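Long-range contact in tubulin-specific chaperone (PDB 4B6W), which is tubulin-binding cofactor B of Trypanosoma brucei, represented here by its ubiquitin-like domain, and as a whole protein probably binds alpha-tubulin and microtubule plus ends: residues 48-52 with 72-76. Numbering follows the deposited sequence.
Sequences QLIDD and CRDEF
Phe-76 packs its ring against the chain at Leu-49 to Asp-52, an apolar and CH-pi contact at one end of the mixed sheet of this ubiquitin-like domain. It joins the end of strand 45-50 to the type II turn Arg-73 to Phe-76, which leads into strand 77-82. The two strands are antiparallel neighbours, and Ile-50 pairs with Val-77 through the backbone just beside the contact. Asp-51 CA sits 3.7 Å from the centroid of the Phe-76 ring and only 9° off its normal. Asp-51 CB follows over the same face, 3.5 Å from Phe-76 CZ. The backbone N of Arg-73, in the same turn, lies over the opposite face, toward the rim. Leu-49 CG meets the ring edge at Phe-76 CD2, 4.0 Å away. Both methyls of Leu-49 also reach Cys-72, CD1 lying 3.7 Å from Cys-72 SG; CG stands opposite the backbone N (chi1 -174°). Asp-52 OD1 approaches Phe-76 CE1 obliquely at 3.7 Å, its carboxylate turned 25° from the ring plane. Asp-51 OD1 instead accepts hydrogen bonds from the backbone N of both Arg-53 and Ile-55. Asp-51 thus turns CA and CB to the aromatic face, while its carboxylate bonds to the loop that follows.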
ATOM      1  N   GLN A  48      -1.294  -2.647  -4.395  1.00 24.25           N
ATOM      2  CA  GLN A  48      -2.366  -3.633  -4.463  1.00 23.98           C
ATOM      3  C   GLN A  48      -3.021  -3.724  -3.065  1.00 23.02           C
ATOM      4  O   GLN A  48      -2.320  -3.925  -2.084  1.00 22.41           O
ATOM      5  CB  GLN A  48      -1.752  -5.004  -4.843  1.00 24.19           C
ATOM      6  CG  GLN A  48      -2.756  -6.153  -4.952  1.00 24.48           C
ATOM      7  CD  GLN A  48      -2.099  -7.487  -5.181  1.00 25.07           C
ATOM      8  OE1 GLN A  48      -0.877  -7.596  -5.266  1.00 25.20           O
ATOM      9  NE2 GLN A  48      -2.913  -8.529  -5.263  1.00 26.05           N
ATOM     10  N   LEU A  49      -4.336  -3.585  -2.968  1.00 22.91           N
ATOM     11  CA  LEU A  49      -5.018  -3.662  -1.675  1.00 22.40           C
ATOM     12  C   LEU A  49      -5.601  -5.061  -1.611  1.00 23.46           C
ATOM     13  O   LEU A  49      -6.356  -5.477  -2.501  1.00 23.84           O
ATOM     14  CB  LEU A  49      -6.122  -2.592  -1.522  1.00 22.72           C
ATOM     15  CG  LEU A  49      -6.795  -2.490  -0.133  1.00 22.54           C
ATOM     16  CD1 LEU A  49      -5.789  -2.106   0.950  1.00 20.99           C
ATOM     17  CD2 LEU A  49      -8.042  -1.563  -0.127  1.00 23.23           C
ATOM     18  N   ILE A  50      -5.181  -5.806  -0.582  1.00 23.89           N
ATOM     19  CA  ILE A  50      -5.652  -7.152  -0.336  1.00 25.12           C
ATOM     20  C   ILE A  50      -6.417  -7.128   0.979  1.00 26.30           C
ATOM     21  O   ILE A  50      -5.978  -6.545   1.941  1.00 25.91           O
ATOM     22  CB  ILE A  50      -4.478  -8.143  -0.251  1.00 24.93           C
ATOM     23  CG1 ILE A  50      -3.590  -8.054  -1.511  1.00 25.01           C
ATOM     24  CG2 ILE A  50      -4.991  -9.593  -0.076  1.00 26.01           C
ATOM     25  CD1 ILE A  50      -2.121  -8.533  -1.305  1.00 23.42           C
ATOM     26  N   ASP A  51      -7.582  -7.743   1.042  1.00 29.33           N
ATOM     27  CA  ASP A  51      -8.236  -7.842   2.337  1.00 31.76           C
ATOM     28  C   ASP A  51      -7.598  -8.922   3.228  1.00 32.01           C
ATOM     29  O   ASP A  51      -6.641  -9.604   2.848  1.00 30.64           O
ATOM     30  CB  ASP A  51      -9.751  -8.014   2.173  1.00 35.20           C
ATOM     31  CG  ASP A  51     -10.179  -9.447   1.949  1.00 37.78           C
ATOM     32  OD1 ASP A  51      -9.296 -10.312   1.787  1.00 38.80           O
ATOM     33  OD2 ASP A  51     -11.417  -9.695   1.950  1.00 41.32           O
ATOM     34  N   ASP A  52      -8.130  -9.036   4.431  1.00 34.18           N
ATOM     35  CA  ASP A  52      -7.642 -10.003   5.426  1.00 35.86           C
ATOM     36  C   ASP A  52      -7.977 -11.470   5.122  1.00 37.21           C
ATOM     37  O   ASP A  52      -7.537 -12.353   5.832  1.00 38.64           O
ATOM     38  CB  ASP A  52      -8.200  -9.637   6.802  1.00 37.80           C
ATOM     39  CG  ASP A  52      -9.714  -9.487   6.802  1.00 40.57           C
ATOM     40  OD1 ASP A  52     -10.286  -9.090   5.768  1.00 40.22           O
ATOM     41  OD2 ASP A  52     -10.351  -9.754   7.844  1.00 43.56           O
ATOM     42  N   CYS A  72     -10.730   0.497   2.221  1.00 33.25           N
ATOM     43  CA  CYS A  72      -9.746  -0.132   3.091  1.00 32.39           C
ATOM     44  C   CYS A  72     -10.230  -0.241   4.549  1.00 33.54           C
ATOM     45  O   CYS A  72     -10.919   0.652   5.055  1.00 34.37           O
ATOM     46  CB  CYS A  72      -8.433   0.605   3.012  1.00 30.86           C
ATOM     47  SG  CYS A  72      -7.089  -0.228   3.847  1.00 30.11           S
ATOM     48  N   ARG A  73      -9.892  -1.357   5.195  1.00 33.56           N
ATOM     49  CA  ARG A  73     -10.311  -1.627   6.562  1.00 35.99           C
ATOM     50  C   ARG A  73      -9.115  -2.088   7.357  1.00 33.99           C
ATOM     51  O   ARG A  73      -8.057  -2.379   6.788  1.00 31.72           O
ATOM     52  CB  ARG A  73     -11.389  -2.713   6.628  1.00 40.23           C
ATOM     53  CG  ARG A  73     -12.628  -2.500   5.735  1.00 45.15           C
ATOM     54  CD  ARG A  73     -13.447  -1.256   6.097  1.00 49.52           C
ATOM     55  NE  ARG A  73     -14.636  -1.117   5.248  1.00 53.60           N
ATOM     56  CZ  ARG A  73     -15.744  -1.854   5.373  1.00 59.67           C
ATOM     57  NH1 ARG A  73     -15.843  -2.809   6.312  1.00 61.68           N
ATOM     58  NH2 ARG A  73     -16.772  -1.649   4.547  1.00 62.93           N
ATOM     59  N   ASP A  74      -9.285  -2.171   8.674  1.00 34.47           N
ATOM     60  CA  ASP A  74      -8.237  -2.707   9.523  1.00 34.02           C
ATOM     61  C   ASP A  74      -7.909  -4.140   9.100  1.00 33.61           C
ATOM     62  O   ASP A  74      -8.807  -4.919   8.731  1.00 34.12           O
ATOM     63  CB  ASP A  74      -8.649  -2.692  10.995  1.00 36.37           C
ATOM     64  CG  ASP A  74      -8.684  -1.304  11.584  1.00 36.62           C
ATOM     65  OD1 ASP A  74      -7.689  -0.594  11.532  1.00 35.74           O
ATOM     66  OD2 ASP A  74      -9.722  -0.898  12.121  1.00 40.05           O
ATOM     67  N   GLU A  75      -6.621  -4.459   9.157  1.00 31.97           N
ATOM     68  CA  GLU A  75      -6.085  -5.804   8.959  1.00 32.31           C
ATOM     69  C   GLU A  75      -5.945  -6.168   7.493  1.00 29.81           C
ATOM     70  O   GLU A  75      -5.612  -7.301   7.155  1.00 30.11           O
ATOM     71  CB  GLU A  75      -6.883  -6.868   9.734  1.00 35.84           C
ATOM     72  CG  GLU A  75      -7.441  -6.443  11.134  1.00 39.73           C
ATOM     73  CD  GLU A  75      -6.385  -5.820  12.058  1.00 42.19           C
ATOM     74  OE1 GLU A  75      -5.183  -6.153  11.852  1.00 41.46           O
ATOM     75  OE2 GLU A  75      -6.756  -5.020  12.998  1.00 44.63           O
ATOM     76  N   PHE A  76      -6.172  -5.187   6.626  1.00 28.36           N
ATOM     77  CA  PHE A  76      -5.973  -5.316   5.190  1.00 26.39           C
ATOM     78  C   PHE A  76      -4.479  -5.214   4.916  1.00 25.90           C
ATOM     79  O   PHE A  76      -3.736  -4.791   5.799  1.00 25.35           O
ATOM     80  CB  PHE A  76      -6.708  -4.207   4.432  1.00 25.47           C
ATOM     81  CG  PHE A  76      -8.156  -4.501   4.139  1.00 26.49           C
ATOM     82  CD1 PHE A  76      -8.922  -5.279   4.985  1.00 28.02           C
ATOM     83  CD2 PHE A  76      -8.760  -3.944   3.029  1.00 26.61           C
ATOM     84  CE1 PHE A  76     -10.258  -5.524   4.707  1.00 29.86           C
ATOM     85  CE2 PHE A  76     -10.105  -4.165   2.752  1.00 28.24           C
ATOM     86  CZ  PHE A  76     -10.849  -4.959   3.588  1.00 29.85           C
TER